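Local coordinates for protein galactitol 1-phosphate 5-dehydrogenase (Escherichia coli, PDB 4UEJ) that oxidises galactitol 1-phosphate to D-tagatose 6-phosphate with NAD(+), as a zinc-containing dehydrogenase of the alcohol dehydrogenase family that forms homodimers, at residues Gly158-Lys162 against Ala180-Ala185; Arg228-Ile233 against Ala246-Pro252. All coordinates share one frame; numbering follows the deposited sequence.

Both contacts lie in the coenzyme-domain half of the chain, where the strands of its six-stranded parallel sheet begin, with centres about 15 Å apart. Contact 1 comes first along the chain and closes before contact 2 opens: it joins the turn leading into strand 163-167 to the end of helix 171-182, whereas contact 2 joins strand 231-235 to the end of helix 240-249. The two strands are neighbours in the middle of the sheet, and the contacts touch there, CB of Lys162 lying 3.3 Å from O of Asn230. Both lie away from the zinc sites; each packs a helix end against the start of, or the turn into, its own strand, and contact 2 also meets the second subunit.

Contact 1 (Gly158-Lys162 against Ala180-Ala185); sequences GCENK and AVALGA
Asn161 N donates to Gly184 O at 2.9 Å in a nearly straight bond (172°), although the donor stands above the carbonyl plane. Next to it two CA-H...O contacts run in opposite directions: Ala185 CA lies 3.3 Å from Cys159 O, and Glu160 CA meets the same Gly184 oxygen at 3.6 Å. The apolar part is carried by Cys159, whose SG presses on Leu183 CB at 3.5 Å and on Ala180 CA at 3.8 Å. With chi1 at 61° the sulfur is flanked by both the N and the C of its own backbone and faces the helix end. Glu160 and Asn161 send their side chains outward and touch mainly through the backbone. A type II turn from Cys159 to Lys162 presents the N-H of Asn161, and the extended Lys162 side chain returns its NZ to Gly158 O at 2.8 Å, with Gln255 as a further partner. The Cys159 side chain also packs on Val164 and Leu232 of the sheet, while Phe153 and Leu150 of helix 143-155 pack on Leu183. Opposite the turn, Gly184 at positive phi is the C-prime residue of a Schellman motif, which ends helix 171-182 of the Rossmann-type beta-alpha-beta unit.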
loop_
_atom_site.group_PDB
_atom_site.type_symbol
_atom_site.label_atom_id
_atom_site.label_comp_id
_atom_site.label_asym_id
_atom_site.label_seq_id
_atom_site.Cartn_x
_atom_site.Cartn_y
_atom_site.Cartn_z
ATOM N N GLY A 158 -12.318 1.158 9.306
ATOM C CA GLY A 158 -12.644 0.782 10.672
ATOM C C GLY A 158 -11.813 -0.356 11.224
ATOM O O GLY A 158 -11.103 -1.031 10.480
ATOM N N CYS A 159 -11.891 -0.575 12.533
ATOM C CA CYS A 159 -11.118 -1.658 13.136
ATOM C C CYS A 159 -12.011 -2.720 13.753
ATOM O O CYS A 159 -11.520 -3.678 14.356
ATOM C CB CYS A 159 -10.149 -1.103 14.186
ATOM S SG CYS A 159 -10.945 -0.251 15.535
ATOM N N GLU A 160 -13.322 -2.576 13.584
ATOM C CA GLU A 160 -14.264 -3.517 14.196
ATOM C C GLU A 160 -14.076 -4.972 13.736
ATOM O O GLU A 160 -14.041 -5.272 12.538
ATOM C CB GLU A 160 -15.705 -3.070 13.933
ATOM C CG GLU A 160 -16.736 -4.050 14.470
ATOM C CD GLU A 160 -17.910 -3.369 15.151
ATOM O OE1 GLU A 160 -18.284 -2.248 14.742
ATOM O OE2 GLU A 160 -18.455 -3.960 16.108
ATOM N N ASN A 161 -13.963 -5.869 14.714
ATOM C CA ASN A 161 -13.700 -7.288 14.491
ATOM C C ASN A 161 -12.398 -7.575 13.756
ATOM O O ASN A 161 -12.216 -8.669 13.246
ATOM C CB ASN A 161 -14.860 -7.935 13.732
ATOM C CG ASN A 161 -16.165 -7.781 14.455
ATOM O OD1 ASN A 161 -16.218 -7.912 15.675
ATOM N ND2 ASN A 161 -17.225 -7.473 13.717
ATOM N N LYS A 162 -11.490 -6.606 13.707
ATOM C CA LYS A 162 -10.181 -6.850 13.116
ATOM C C LYS A 162 -9.126 -7.191 14.156
ATOM O O LYS A 162 -9.241 -6.867 15.349
ATOM C CB LYS A 162 -9.722 -5.642 12.287
ATOM C CG LYS A 162 -10.640 -5.342 11.120
ATOM C CD LYS A 162 -10.122 -4.209 10.236
ATOM C CE LYS A 162 -11.066 -3.968 9.059
ATOM N NZ LYS A 162 -10.753 -2.726 8.259
ATOM N N ALA A 180 -8.607 1.361 19.398
ATOM C CA ALA A 180 -8.934 0.067 18.792
ATOM C C ALA A 180 -9.815 -0.773 19.706
ATOM O O ALA A 180 -10.770 -1.398 19.259
ATOM C CB ALA A 180 -7.660 -0.698 18.434
ATOM N N VAL A 181 -9.491 -0.800 20.992
ATOM C CA VAL A 181 -10.295 -1.547 21.945
ATOM C C VAL A 181 -11.704 -0.967 22.026
ATOM O O VAL A 181 -12.691 -1.698 22.003
ATOM C CB VAL A 181 -9.637 -1.551 23.337
ATOM C CG1 VAL A 181 -10.551 -2.196 24.350
ATOM C CG2 VAL A 181 -8.309 -2.292 23.255
ATOM N N ALA A 182 -11.790 0.355 22.086
ATOM C CA ALA A 182 -13.067 1.019 22.276
ATOM C C ALA A 182 -13.985 0.862 21.062
ATOM O O ALA A 182 -15.220 0.879 21.182
ATOM C CB ALA A 182 -12.834 2.503 22.581
ATOM N N LEU A 183 -13.371 0.704 19.900
ATOM C CA LEU A 183 -14.071 0.666 18.625
ATOM C C LEU A 183 -14.306 -0.763 18.152
ATOM O O LEU A 183 -14.696 -0.995 17.007
ATOM C CB LEU A 183 -13.283 1.437 17.572
ATOM C CG LEU A 183 -13.090 2.925 17.889
ATOM C CD1 LEU A 183 -12.066 3.490 16.951
ATOM C CD2 LEU A 183 -14.399 3.673 17.783
ATOM N N GLY A 184 -14.035 -1.720 19.032
ATOM C CA GLY A 184 -14.458 -3.091 18.812
ATOM C C GLY A 184 -13.528 -4.006 18.040
ATOM O O GLY A 184 -13.980 -4.990 17.458
ATOM N N ALA A 185 -12.233 -3.703 18.043
ATOM C CA ALA A 185 -11.246 -4.645 17.497
ATOM C C ALA A 185 -11.401 -6.031 18.131
ATOM O O ALA A 185 -11.699 -6.150 19.328
ATOM C CB ALA A 185 -9.837 -4.116 17.728
#

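Contact 2 (Arg228-Ile233 against Ala246-Pro252); sequences RFNQLI and AVEIAGP
Pro252 O takes hydrogen bonds from two waters: water 1, 2.8 Å away, also donates to Arg228 O and accepts from Gln231 N, and water 2 accepts from Asn230 N. Gln231 reaches across with an extended chain, chi2 180°, and its OE1 receives Gly251 N at 2.8 Å, the donor 47° out of the carbonyl plane. NE2 gives hydrogen bonds to Leu227 O and to water 3, which donates to Ile249 O, fixing the amide's rotation. With an alanine in place of Gln231, the Gly251 N-H is likely to lose its acceptor, and Leu227 O and water 3 the donor that NE2 supplies. The contact joins the start of strand 231-235 and the loop before it to the end of helix 240-249, in a Rossmann-type beta-alpha-beta unit. Deeper in, Ile233 CD1 rests on Ala250 CB (3.8 Å) and its CG2 on Ala246 CB (4.1 Å). Pro252 CG meets Phe229 CE1 obliquely at 3.4 Å. Phe229 CE2 lies over one face of the Arg228 guanidinium, toward that group's rim, and Arg228 CG over a face of the ring; NH1 bonds Arg225 O, and NE forms a salt bridge with Glu94 of the second subunit, whose Lys97 makes a cation-pi contact with Phe229.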
loop_
_atom_site.group_PDB
_atom_site.type_symbol
_atom_site.label_atom_id
_atom_site.label_comp_id
_atom_site.label_asym_id
_atom_site.label_seq_id
_atom_site.Cartn_x
_atom_site.Cartn_y
_atom_site.Cartn_z
ATOM N N ARG A 228 -3.987 -14.348 12.220
ATOM C CA ARG A 228 -3.357 -13.862 10.991
ATOM C C ARG A 228 -4.333 -13.240 10.003
ATOM O O ARG A 228 -3.913 -12.496 9.118
ATOM C CB ARG A 228 -2.575 -14.993 10.292
ATOM C CG ARG A 228 -3.381 -16.117 9.623
ATOM C CD ARG A 228 -2.391 -17.136 9.067
ATOM N NE ARG A 228 -3.009 -18.306 8.442
ATOM C CZ ARG A 228 -3.475 -19.358 9.109
ATOM N NH1 ARG A 228 -3.432 -19.383 10.433
ATOM N NH2 ARG A 228 -4.007 -20.383 8.445
ATOM N N PHE A 229 -5.626 -13.518 10.154
ATOM C CA PHE A 229 -6.608 -12.984 9.213
ATOM C C PHE A 229 -7.212 -11.656 9.689
ATOM O O PHE A 229 -7.231 -11.363 10.884
ATOM C CB PHE A 229 -7.716 -14.010 8.976
ATOM C CG PHE A 229 -7.247 -15.254 8.268
ATOM C CD1 PHE A 229 -7.012 -15.238 6.902
ATOM C CD2 PHE A 229 -7.035 -16.430 8.968
ATOM C CE1 PHE A 229 -6.577 -16.391 6.239
ATOM C CE2 PHE A 229 -6.596 -17.578 8.318
ATOM C CZ PHE A 229 -6.371 -17.554 6.951
ATOM N N ASN A 230 -7.706 -10.866 8.741
ATOM C CA ASN A 230 -8.339 -9.585 9.027
ATOM C C ASN A 230 -7.498 -8.686 9.921
ATOM O O ASN A 230 -8.002 -8.038 10.850
ATOM C CB ASN A 230 -9.715 -9.808 9.638
ATOM C CG ASN A 230 -10.624 -10.595 8.718
ATOM O OD1 ASN A 230 -10.997 -10.117 7.647
ATOM N ND2 ASN A 230 -10.976 -11.810 9.124
ATOM N N GLN A 231 -6.205 -8.648 9.624
ATOM C CA GLN A 231 -5.294 -7.778 10.343
ATOM C C GLN A 231 -5.344 -6.351 9.854
ATOM O O GLN A 231 -5.503 -6.081 8.673
ATOM C CB GLN A 231 -3.859 -8.280 10.236
ATOM C CG GLN A 231 -3.579 -9.486 11.080
ATOM C CD GLN A 231 -2.158 -9.948 10.940
ATOM O OE1 GLN A 231 -1.422 -9.461 10.085
ATOM N NE2 GLN A 231 -1.758 -10.893 11.781
ATOM N N LEU A 232 -5.182 -5.449 10.800
ATOM C CA LEU A 232 -4.953 -4.038 10.525
ATOM C C LEU A 232 -3.753 -3.645 11.350
ATOM O O LEU A 232 -3.812 -3.635 12.591
ATOM C CB LEU A 232 -6.187 -3.209 10.879
ATOM C CG LEU A 232 -5.998 -1.698 10.913
ATOM C CD1 LEU A 232 -5.514 -1.238 9.546
ATOM C CD2 LEU A 232 -7.321 -1.019 11.290
ATOM N N ILE A 233 -2.658 -3.354 10.664
ATOM C CA ILE A 233 -1.402 -3.043 11.301
ATOM C C ILE A 233 -1.154 -1.542 11.175
ATOM O O ILE A 233 -1.193 -0.991 10.076
ATOM C CB ILE A 233 -0.254 -3.828 10.652
ATOM C CG1 ILE A 233 -0.575 -5.332 10.603
ATOM C CG2 ILE A 233 1.051 -3.544 11.345
ATOM C CD1 ILE A 233 0.451 -6.165 9.843
ATOM N N ALA A 246 6.542 -4.824 9.685
ATOM C CA ALA A 246 5.115 -4.903 9.441
ATOM C C ALA A 246 4.834 -5.806 8.238
ATOM O O ALA A 246 3.944 -6.650 8.268
ATOM C CB ALA A 246 4.544 -3.500 9.224
ATOM N N VAL A 247 5.622 -5.645 7.183
ATOM C CA VAL A 247 5.442 -6.466 5.997
ATOM C C VAL A 247 5.786 -7.915 6.298
ATOM O O VAL A 247 5.080 -8.833 5.879
ATOM C CB VAL A 247 6.304 -5.956 4.828
ATOM C CG1 VAL A 247 6.256 -6.947 3.653
ATOM C CG2 VAL A 247 5.808 -4.583 4.398
ATOM N N GLU A 248 6.866 -8.127 7.046
ATOM C CA GLU A 248 7.300 -9.485 7.355
ATOM C C GLU A 248 6.319 -10.255 8.246
ATOM O O GLU A 248 6.163 -11.468 8.088
ATOM C CB GLU A 248 8.691 -9.468 8.004
ATOM C CG GLU A 248 9.794 -9.106 7.008
ATOM C CD GLU A 248 10.002 -10.183 5.949
ATOM O OE1 GLU A 248 9.700 -11.364 6.226
ATOM O OE2 GLU A 248 10.471 -9.859 4.840
ATOM N N ILE A 249 5.649 -9.576 9.168
ATOM C CA ILE A 249 4.768 -10.302 10.069
ATOM C C ILE A 249 3.352 -10.390 9.561
ATOM O O ILE A 249 2.569 -11.200 10.058
ATOM C CB ILE A 249 4.740 -9.682 11.486
ATOM C CG1 ILE A 249 4.047 -8.318 11.475
ATOM C CG2 ILE A 249 6.152 -9.612 12.043
ATOM C CD1 ILE A 249 3.898 -7.714 12.855
ATOM N N ALA A 250 3.021 -9.578 8.556
ATOM C CA ALA A 250 1.627 -9.443 8.142
ATOM C C ALA A 250 1.008 -10.773 7.719
ATOM O O ALA A 250 1.667 -11.620 7.118
ATOM C CB ALA A 250 1.511 -8.437 7.005
ATOM N N GLY A 251 -0.268 -10.940 8.030
ATOM C CA GLY A 251 -0.997 -12.118 7.608
ATOM C C GLY A 251 -1.615 -11.877 6.244
ATOM O O GLY A 251 -1.419 -10.820 5.631
ATOM N N PRO A 252 -2.361 -12.861 5.748
ATOM C CA PRO A 252 -2.924 -12.755 4.396
ATOM C C PRO A 252 -3.914 -11.590 4.280
ATOM O O PRO A 252 -4.778 -11.405 5.141
ATOM C CB PRO A 252 -3.620 -14.107 4.188
ATOM C CG PRO A 252 -3.716 -14.723 5.541
ATOM C CD PRO A 252 -2.600 -14.173 6.362
HETATM O O HOH W 1 -4.748 -10.277 7.717
HETATM O O HOH W 2 -7.607 -11.641 5.964
HETATM O O HOH W 3 0.263 -12.609 10.894
#